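Local structure of uncharacterized protein (Bacteroides ovatus, 4DQA) at residues A[7-15]-A[30-38]; A[285-293]-A[299-307]. The protein is of unknown function but probably binds carbohydrate, joining a BT_3987-like N-terminal domain to a concanavalin A-like lectin domain. All blocks are in the same frame, centred on the assembly; numbering follows the deposited sequence. Where two conformers were deposited one is given.

How the contacts relate
The two contacts belong to different domains, with centres about 45 Å apart and nearest atoms about 19 Å apart, and they share no element. Contact 1 joins neighbouring strands of an N-terminal sheet, 8-10 and 27-35. It has a buried apolar face and a more exposed polar face, where a salt bridge lies across the strand pair. Contact 2 fastens strand 282-289 in the lectin-like domain to the turn after helix 295-300, without any backbone pairing; here a buried arginine does most of the polar work. In contact 1 backbone ladders carry the register and charge is added at the surface, whereas in contact 2 arginine side-chain bonds to a backbone carbonyl do the joining.

Contact 1 of 2, residues A[7-15]-A[30-38]; sequences PKVYFESKE and DLVSRLSSA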
loop_
_atom_site.group_PDB
_atom_site.type_symbol
_atom_site.label_atom_id
_atom_site.label_comp_id
_atom_site.label_asym_id
_atom_site.label_seq_id
_atom_site.Cartn_x
_atom_site.Cartn_y
_atom_site.Cartn_z
ATOM N N PRO A 7 -46.854 8.646 8.087
ATOM C CA PRO A 7 -45.732 8.608 7.132
ATOM C C PRO A 7 -44.410 8.984 7.756
ATOM O O PRO A 7 -44.379 9.708 8.752
ATOM C CB PRO A 7 -46.084 9.682 6.118
ATOM C CG PRO A 7 -46.871 10.711 6.934
ATOM C CD PRO A 7 -47.611 9.909 8.015
ATOM N N LYS A 8 -43.330 8.530 7.132
ATOM C CA LYS A 8 -41.991 8.672 7.692
ATOM C C LYS A 8 -41.034 9.262 6.674
ATOM O O LYS A 8 -41.220 9.129 5.466
ATOM C CB LYS A 8 -41.462 7.310 8.138
ATOM C CG LYS A 8 -42.225 6.727 9.336
ATOM C CD LYS A 8 -41.581 5.441 9.830
ATOM C CE LYS A 8 -42.212 4.957 11.143
ATOM N NZ LYS A 8 -43.674 4.691 11.007
ATOM N N VAL A 9 -39.979 9.887 7.183
ATOM C CA VAL A 9 -38.924 10.439 6.342
ATOM C C VAL A 9 -37.756 9.455 6.276
ATOM O O VAL A 9 -37.414 8.832 7.275
ATOM C CB VAL A 9 -38.470 11.796 6.914
ATOM C CG1 VAL A 9 -37.189 12.278 6.259
ATOM C CG2 VAL A 9 -39.590 12.822 6.733
ATOM N N TYR A 10 -37.184 9.299 5.086
ATOM C CA TYR A 10 -36.090 8.371 4.885
ATOM C C TYR A 10 -35.291 8.750 3.658
ATOM O O TYR A 10 -35.645 9.676 2.930
ATOM C CB TYR A 10 -36.626 6.933 4.764
ATOM C CG TYR A 10 -37.358 6.608 3.485
ATOM C CD1 TYR A 10 -38.658 7.058 3.263
ATOM C CD2 TYR A 10 -36.764 5.811 2.505
ATOM C CE1 TYR A 10 -39.325 6.748 2.087
ATOM C CE2 TYR A 10 -37.426 5.508 1.339
ATOM C CZ TYR A 10 -38.707 5.965 1.141
ATOM O OH TYR A 10 -39.364 5.654 -0.023
ATOM N N PHE A 11 -34.202 8.025 3.430
ATOM C CA PHE A 11 -33.413 8.176 2.219
ATOM C C PHE A 11 -33.711 7.084 1.185
ATOM O O PHE A 11 -33.649 5.911 1.503
ATOM C CB PHE A 11 -31.932 8.132 2.576
ATOM C CG PHE A 11 -31.424 9.377 3.259
ATOM C CD1 PHE A 11 -31.368 10.564 2.577
ATOM C CD2 PHE A 11 -30.955 9.335 4.567
ATOM C CE1 PHE A 11 -30.854 11.693 3.189
ATOM C CE2 PHE A 11 -30.440 10.462 5.180
ATOM C CZ PHE A 11 -30.383 11.638 4.465
ATOM N N GLU A 12 -34.021 7.493 -0.041
ATOM C CA GLU A 12 -34.483 6.579 -1.103
ATOM C C GLU A 12 -33.354 5.708 -1.589
ATOM O O GLU A 12 -33.536 4.514 -1.838
ATOM C CB GLU A 12 -35.021 7.396 -2.275
ATOM C CG GLU A 12 -35.603 6.598 -3.417
ATOM C CD GLU A 12 -36.269 7.510 -4.416
ATOM O OE1 GLU A 12 -35.557 8.137 -5.232
ATOM O OE2 GLU A 12 -37.505 7.624 -4.365
ATOM N N SER A 13 -32.184 6.316 -1.747
ATOM C CA SER A 13 -30.989 5.583 -2.153
ATOM C C SER A 13 -30.021 5.602 -0.991
ATOM O O SER A 13 -29.665 6.665 -0.476
ATOM C CB SER A 13 -30.340 6.198 -3.399
ATOM N N LYS A 14 -29.606 4.409 -0.586
ATOM C CA LYS A 14 -28.770 4.239 0.589
ATOM C C LYS A 14 -27.337 4.713 0.348
ATOM O O LYS A 14 -26.750 5.276 1.250
ATOM C CB LYS A 14 -28.759 2.763 1.001
ATOM C CG LYS A 14 -27.976 2.478 2.279
ATOM C CD LYS A 14 -27.761 0.972 2.475
ATOM C CE LYS A 14 -27.005 0.651 3.782
ATOM N NZ LYS A 14 -26.764 -0.831 4.003
ATOM N N GLU A 15 -26.802 4.505 -0.862
ATOM C CA GLU A 15 -25.361 4.634 -1.122
ATOM C C GLU A 15 -25.001 5.344 -2.432
ATOM O O GLU A 15 -25.628 5.115 -3.467
ATOM C CB GLU A 15 -24.712 3.241 -1.161
ATOM C CG GLU A 15 -25.012 2.369 0.034
ATOM C CD GLU A 15 -24.173 1.107 0.054
ATOM O OE1 GLU A 15 -23.621 0.716 -1.002
ATOM O OE2 GLU A 15 -24.069 0.508 1.139
ATOM N N ASP A 30 -25.519 16.653 -3.820
ATOM C CA ASP A 30 -26.889 16.927 -3.417
ATOM C C ASP A 30 -27.311 15.938 -2.350
ATOM O O ASP A 30 -27.002 14.743 -2.432
ATOM C CB ASP A 30 -27.822 16.818 -4.623
ATOM C CG ASP A 30 -27.568 17.905 -5.667
ATOM O OD1 ASP A 30 -27.067 18.990 -5.305
ATOM O OD2 ASP A 30 -27.877 17.668 -6.853
ATOM N N LEU A 31 -28.027 16.448 -1.361
ATOM C CA LEU A 31 -28.568 15.649 -0.281
ATOM C C LEU A 31 -30.075 15.852 -0.242
ATOM O O LEU A 31 -30.554 16.982 -0.021
ATOM C CB LEU A 31 -27.943 16.065 1.042
ATOM C CG LEU A 31 -28.402 15.282 2.261
ATOM C CD1 LEU A 31 -27.959 13.836 2.116
ATOM C CD2 LEU A 31 -27.832 15.946 3.506
ATOM N N VAL A 32 -30.813 14.759 -0.442
ATOM C CA VAL A 32 -32.269 14.766 -0.493
ATOM C C VAL A 32 -32.844 13.571 0.265
ATOM O O VAL A 32 -32.417 12.428 0.064
ATOM C CB VAL A 32 -32.756 14.710 -1.956
ATOM C CG1 VAL A 32 -34.259 14.656 -2.033
ATOM C CG2 VAL A 32 -32.251 15.919 -2.724
ATOM N N SER A 33 -33.796 13.842 1.143
ATOM C CA SER A 33 -34.576 12.814 1.793
ATOM C C SER A 33 -35.988 12.845 1.242
ATOM O O SER A 33 -36.330 13.740 0.470
ATOM C CB SER A 33 -34.587 13.047 3.305
ATOM O OG SER A 33 -35.131 14.312 3.642
ATOM N N ARG A 34 -36.801 11.859 1.610
ATOM C CA ARG A 34 -38.186 11.803 1.127
ATOM C C ARG A 34 -39.162 11.236 2.154
ATOM O O ARG A 34 -38.775 10.689 3.180
ATOM C CB ARG A 34 -38.293 10.969 -0.150
ATOM C CG ARG A 34 -37.848 9.523 -0.007
ATOM C CD ARG A 34 -38.355 8.701 -1.175
ATOM N NE ARG A 34 -39.798 8.531 -1.108
ATOM C CZ ARG A 34 -40.524 7.866 -2.002
ATOM N NH1 ARG A 34 -39.942 7.318 -3.065
ATOM N NH2 ARG A 34 -41.834 7.758 -1.833
ATOM N N LEU A 35 -40.446 11.377 1.830
ATOM C CA LEU A 35 -41.526 10.777 2.597
ATOM C C LEU A 35 -41.930 9.420 2.032
ATOM O O LEU A 35 -41.799 9.156 0.830
ATOM C CB LEU A 35 -42.758 11.681 2.546
ATOM C CG LEU A 35 -42.752 12.923 3.426
ATOM C CD1 LEU A 35 -43.950 13.811 3.082
ATOM C CD2 LEU A 35 -42.789 12.514 4.871
ATOM N N SER A 36 -42.458 8.570 2.901
ATOM C CA SER A 36 -42.939 7.260 2.469
ATOM C C SER A 36 -44.199 7.433 1.613
ATOM O O SER A 36 -44.416 6.703 0.638
ATOM C CB SER A 36 -43.212 6.388 3.689
ATOM O OG SER A 36 -44.034 7.082 4.609
ATOM N N SER A 37 -45.009 8.420 1.978
ATOM C CA SER A 37 -46.183 8.813 1.198
ATOM C C SER A 37 -46.456 10.289 1.448
ATOM O O SER A 37 -46.070 10.819 2.488
ATOM C CB SER A 37 -47.400 7.985 1.606
ATOM O OG SER A 37 -47.673 8.131 2.992
ATOM N N ALA A 38 -47.117 10.952 0.504
ATOM C CA ALA A 38 -47.346 12.389 0.615
ATOM C C ALA A 38 -48.359 12.698 1.708
ATOM O O ALA A 38 -49.154 11.839 2.110
ATOM C CB ALA A 38 -47.805 12.963 -0.711
HETATM O O HOH W 1 -42.361 4.249 0.155
HETATM O O HOH W 2 -33.988 10.234 -1.001
#
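Glu-12 OE2 is held from two sources: Arg-34 NH1 donates to it at 2.8 Å as the salt bridge of this contact, and the hydroxyl of Tyr-89 adds a hydrogen bond. The carboxylate and guanidinium planes are 73° apart, and OE2 meets the edge of the guanidinium nearly along its own C-O bond. Arg-34 bends at chi3 (-70°), which also brings NE and NH2 to the carbonyl of the next residue. They grip it side-on, with Leu-35 O lying 2.9 Å from Arg-34 NE and 3.0 Å from Arg-34 NH2. Tyr-10 runs alongside in the same direction. Arg-34 CG sits over one face of its ring as a CH-pi contact, 4.0 Å from the centroid, while Tyr-10 OH rests 3.1 Å above the guanidinium plane without a hydrogen bond to NE.

Beneath these side chains, Tyr-10 and Arg-34 form an antiparallel hydrogen-bonded pair through both N-H groups. Val-9 and Leu-35 are the adjacent non-hydrogen-bonded pair, and Val-9 CG2 meets Leu-35 CD2 at 3.7 Å on the other face, toward strands 43-49 and 107-117. At one end of the ladder a side chain replaces a backbone acceptor, Lys-8 N giving its hydrogen to Ser-36 OG at 3.0 Å. At the other, the strands part. The Phe-11 ring turns its edge to Val-32 O, and a water bridges Glu-12 N to that same carbonyl.

The sheet is consistent with an E-set-like beta domain. Its chemistry is divided by face: apolar packing of Val-9 and Leu-35 lies on the inner face, while on the outer face bonds from three nitrogens of Arg-34 limit rotation of the guanidinium, which lies tilted by 30° alongside the Tyr-10 ring.

Contact 2 of 2, residues A[285-293]-A[299-307]; sequences EVRVWSVAR and KQNMLGVDP
Arg-287 meets the backbone carbonyl of Asn-301 end-on, with both terminal nitrogens on one atom: Arg-287 NH2 lies 2.8 Å from Asn-301 O and Arg-287 NH1 3.0 Å from it. NH2 comes nearly in line with the C=O bond, NH1 from well above the carbonyl plane. Gly-304 N adds a third hydrogen bond to the same oxygen, closing the type I beta turn 301-304 that follows helix 295-300. An extended side chain carries the guanidinium across to this turn. Glu-285 OE1, which also touches Gly-304 CA, takes a nearly straight salt bridge from Arg-287 NH2 at 2.7 Å, using its anti lone pair.

In one of its two conformers, Val-305 covers one face of the Arg-287 guanidinium with CG1, and its CG2 touches the edge of the Trp-289 ring. Over the opposite face of the guanidinium sits a water that donates to Glu-285 O and Met-302 O, tying the two segments together. Arg-293, bent at chi2 (-76°) and chi3, spreads its guanidinium over a face of the same indole, with Trp-289 CH2 over the centre of the group, 3.5 Å from its plane.

The second shell positions these groups. Tyr-315 is hydrogen-bonded to Glu-285 OE1, while Lys-317 pairs with OE2. Glu-166 binds Arg-287 NH1 and Trp-289 NE1 together. A G1 beta bulge, with Glu-285 and Val-286 opposite Tyr-316, bends the strand at Glu-285.

In this part of the concanavalin A-like domain, a buried cation is thus matched by two carboxylates and a carbonyl, which compensates the buried charge and fixes the turn against the sheet.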
loop_
_atom_site.group_PDB
_atom_site.type_symbol
_atom_site.label_atom_id
_atom_site.label_comp_id
_atom_site.label_asym_id
_atom_site.label_seq_id
_atom_site.Cartn_x
_atom_site.Cartn_y
_atom_site.Cartn_z
ATOM N N GLU A 285 9.507 0.418 -3.471
ATOM C CA GLU A 285 8.920 -0.218 -2.281
ATOM C C GLU A 285 9.772 -1.378 -1.774
ATOM O O GLU A 285 9.282 -2.491 -1.510
ATOM C CB GLU A 285 7.485 -0.672 -2.539
ATOM C CG GLU A 285 6.541 0.441 -2.844
ATOM C CD GLU A 285 6.379 1.388 -1.669
ATOM O OE1 GLU A 285 6.024 0.910 -0.569
ATOM O OE2 GLU A 285 6.655 2.604 -1.823
ATOM N N VAL A 286 11.046 -1.079 -1.608
ATOM C CA VAL A 286 12.029 -2.050 -1.111
ATOM C C VAL A 286 12.002 -2.084 0.407
ATOM O O VAL A 286 12.136 -1.039 1.049
ATOM C CB VAL A 286 13.433 -1.649 -1.572
ATOM C CG1 VAL A 286 14.493 -2.573 -1.006
ATOM C CG2 VAL A 286 13.520 -1.599 -3.091
ATOM N N ARG A 287 11.783 -3.261 0.986
ATOM C CA ARG A 287 11.638 -3.382 2.439
ATOM C C ARG A 287 12.339 -4.576 3.006
ATOM O O ARG A 287 12.396 -5.628 2.383
ATOM C CB ARG A 287 10.165 -3.472 2.838
ATOM C CG ARG A 287 9.273 -2.442 2.154
ATOM C CD ARG A 287 7.812 -2.651 2.550
ATOM N NE ARG A 287 6.944 -1.858 1.676
ATOM C CZ ARG A 287 5.771 -2.249 1.223
ATOM N NH1 ARG A 287 5.267 -3.428 1.566
ATOM N NH2 ARG A 287 5.075 -1.448 0.432
ATOM N N VAL A 288 12.793 -4.435 4.248
ATOM C CA VAL A 288 13.245 -5.576 5.037
ATOM C C VAL A 288 12.472 -5.531 6.341
ATOM O O VAL A 288 12.372 -4.470 6.961
ATOM C CB VAL A 288 14.726 -5.513 5.370
ATOM C CG1 VAL A 288 15.118 -6.703 6.259
ATOM C CG2 VAL A 288 15.570 -5.537 4.112
ATOM N N TRP A 289 11.919 -6.672 6.744
ATOM C CA TRP A 289 11.189 -6.779 8.000
ATOM C C TRP A 289 11.872 -7.792 8.888
ATOM O O TRP A 289 12.432 -8.780 8.410
ATOM C CB TRP A 289 9.764 -7.296 7.764
ATOM C CG TRP A 289 8.902 -6.497 6.860
ATOM C CD1 TRP A 289 8.918 -6.497 5.491
ATOM C CD2 TRP A 289 7.830 -5.619 7.250
ATOM N NE1 TRP A 289 7.943 -5.656 5.008
ATOM C CE2 TRP A 289 7.255 -5.119 6.072
ATOM C CE3 TRP A 289 7.313 -5.196 8.485
ATOM C CZ2 TRP A 289 6.190 -4.217 6.080
ATOM C CZ3 TRP A 289 6.253 -4.295 8.491
ATOM C CH2 TRP A 289 5.708 -3.817 7.297
ATOM N N SER A 290 11.749 -7.588 10.201
ATOM C CA SER A 290 12.228 -8.552 11.184
ATOM C C SER A 290 11.140 -9.546 11.636
ATOM O O SER A 290 11.201 -10.106 12.746
ATOM C CB SER A 290 12.779 -7.796 12.390
ATOM O OG SER A 290 11.776 -6.970 12.951
ATOM N N VAL A 291 10.141 -9.747 10.777
ATOM C CA VAL A 291 9.132 -10.780 10.934
ATOM C C VAL A 291 8.891 -11.433 9.585
ATOM O O VAL A 291 9.275 -10.863 8.544
ATOM C CB VAL A 291 7.795 -10.190 11.420
ATOM C CG1 VAL A 291 7.993 -9.541 12.777
ATOM C CG2 VAL A 291 7.216 -9.190 10.410
ATOM N N ALA A 292 8.279 -12.614 9.598
ATOM C CA ALA A 292 7.820 -13.240 8.371
ATOM C C ALA A 292 6.441 -12.664 8.061
ATOM O O ALA A 292 5.466 -12.944 8.765
ATOM C CB ALA A 292 7.741 -14.769 8.521
ATOM N N ARG A 293 6.347 -11.846 7.019
ATOM C CA ARG A 293 5.069 -11.291 6.657
ATOM C C ARG A 293 4.194 -12.392 6.070
ATOM O O ARG A 293 4.671 -13.241 5.307
ATOM C CB ARG A 293 5.266 -10.158 5.643
ATOM C CG ARG A 293 6.026 -8.962 6.194
ATOM C CD ARG A 293 5.156 -8.118 7.102
ATOM N NE ARG A 293 4.345 -7.220 6.303
ATOM C CZ ARG A 293 3.440 -6.388 6.802
ATOM N NH1 ARG A 293 3.180 -6.384 8.098
ATOM N NH2 ARG A 293 2.783 -5.580 5.987
ATOM N N LYS A 299 0.309 -9.289 0.055
ATOM C CA LYS A 299 -0.641 -8.922 -0.998
ATOM C C LYS A 299 -1.242 -7.565 -0.802
ATOM O O LYS A 299 -1.346 -6.791 -1.761
ATOM C CB LYS A 299 -1.788 -9.918 -1.083
ATOM C CG LYS A 299 -1.399 -11.220 -1.667
ATOM C CD LYS A 299 -2.515 -12.230 -1.444
ATOM C CE LYS A 299 -2.105 -13.592 -1.971
ATOM N NZ LYS A 299 -3.076 -14.648 -1.585
ATOM N N GLN A 300 -1.639 -7.265 0.431
ATOM C CA GLN A 300 -2.408 -6.066 0.663
ATOM C C GLN A 300 -1.552 -4.818 0.720
ATOM O O GLN A 300 -2.070 -3.731 0.518
ATOM C CB GLN A 300 -3.205 -6.216 1.946
ATOM C CG GLN A 300 -4.291 -7.277 1.787
ATOM C CD GLN A 300 -5.198 -7.355 2.984
ATOM O OE1 GLN A 300 -5.104 -8.291 3.787
ATOM N NE2 GLN A 300 -6.094 -6.371 3.114
ATOM N N ASN A 301 -0.252 -4.974 0.924
ATOM C CA ASN A 301 0.623 -3.819 1.120
ATOM C C ASN A 301 1.684 -3.625 0.042
ATOM O O ASN A 301 2.633 -2.884 0.236
ATOM C CB ASN A 301 1.287 -3.887 2.490
ATOM C CG ASN A 301 0.286 -3.806 3.593
ATOM O OD1 ASN A 301 -0.300 -2.748 3.830
ATOM N ND2 ASN A 301 -0.002 -4.942 4.210
HETATM N N MSE A 302 1.502 -4.248 -1.124
HETATM C CA MSE A 302 2.523 -4.192 -2.168
HETATM C C MSE A 302 2.916 -2.757 -2.554
HETATM O O MSE A 302 4.095 -2.493 -2.815
HETATM C CB MSE A 302 2.062 -4.949 -3.427
HETATM C CG MSE A 302 1.903 -6.398 -3.224
HETATM SE SE MSE A 302 1.375 -7.229 -4.932
HETATM C CE MSE A 302 -0.161 -6.032 -5.354
ATOM N N LEU A 303 1.943 -1.839 -2.570
ATOM C CA LEU A 303 2.199 -0.478 -3.057
ATOM C C LEU A 303 2.593 0.530 -2.001
ATOM O O LEU A 303 2.991 1.655 -2.321
ATOM C CB LEU A 303 0.975 0.082 -3.792
ATOM C CG LEU A 303 0.464 -0.733 -4.970
ATOM C CD1 LEU A 303 -0.766 -0.052 -5.545
ATOM C CD2 LEU A 303 1.535 -0.925 -6.037
ATOM N N GLY A 304 2.469 0.176 -0.729
ATOM C CA GLY A 304 2.787 1.116 0.325
ATOM C C GLY A 304 2.500 0.580 1.703
ATOM O O GLY A 304 1.564 -0.199 1.899
ATOM N N VAL A 305 3.311 1.004 2.674
ATOM C CA VAL A 305 3.065 0.691 4.070
ATOM C C VAL A 305 3.456 1.908 4.914
ATOM O O VAL A 305 4.194 2.763 4.455
ATOM C CB VAL A 305 3.818 -0.622 4.479
ATOM C CG1 VAL A 305 5.302 -0.366 4.774
ATOM C CG2 VAL A 305 3.154 -1.287 5.658
ATOM N N ASP A 306 2.968 1.970 6.155
ATOM C CA ASP A 306 3.322 3.059 7.045
ATOM C C ASP A 306 4.790 2.874 7.426
ATOM O O ASP A 306 5.178 1.814 7.925
ATOM C CB ASP A 306 2.450 2.952 8.291
ATOM C CG ASP A 306 2.632 4.101 9.266
ATOM O OD1 ASP A 306 3.636 4.839 9.212
ATOM O OD2 ASP A 306 1.719 4.254 10.126
ATOM N N PRO A 307 5.618 3.904 7.206
ATOM C CA PRO A 307 7.026 3.730 7.580
ATOM C C PRO A 307 7.292 3.620 9.071
ATOM O O PRO A 307 8.406 3.243 9.447
ATOM C CB PRO A 307 7.705 4.977 7.022
ATOM C CG PRO A 307 6.629 5.953 6.785
ATOM C CD PRO A 307 5.357 5.205 6.579
HETATM O O HOH W 3 6.648 -3.922 -1.706
#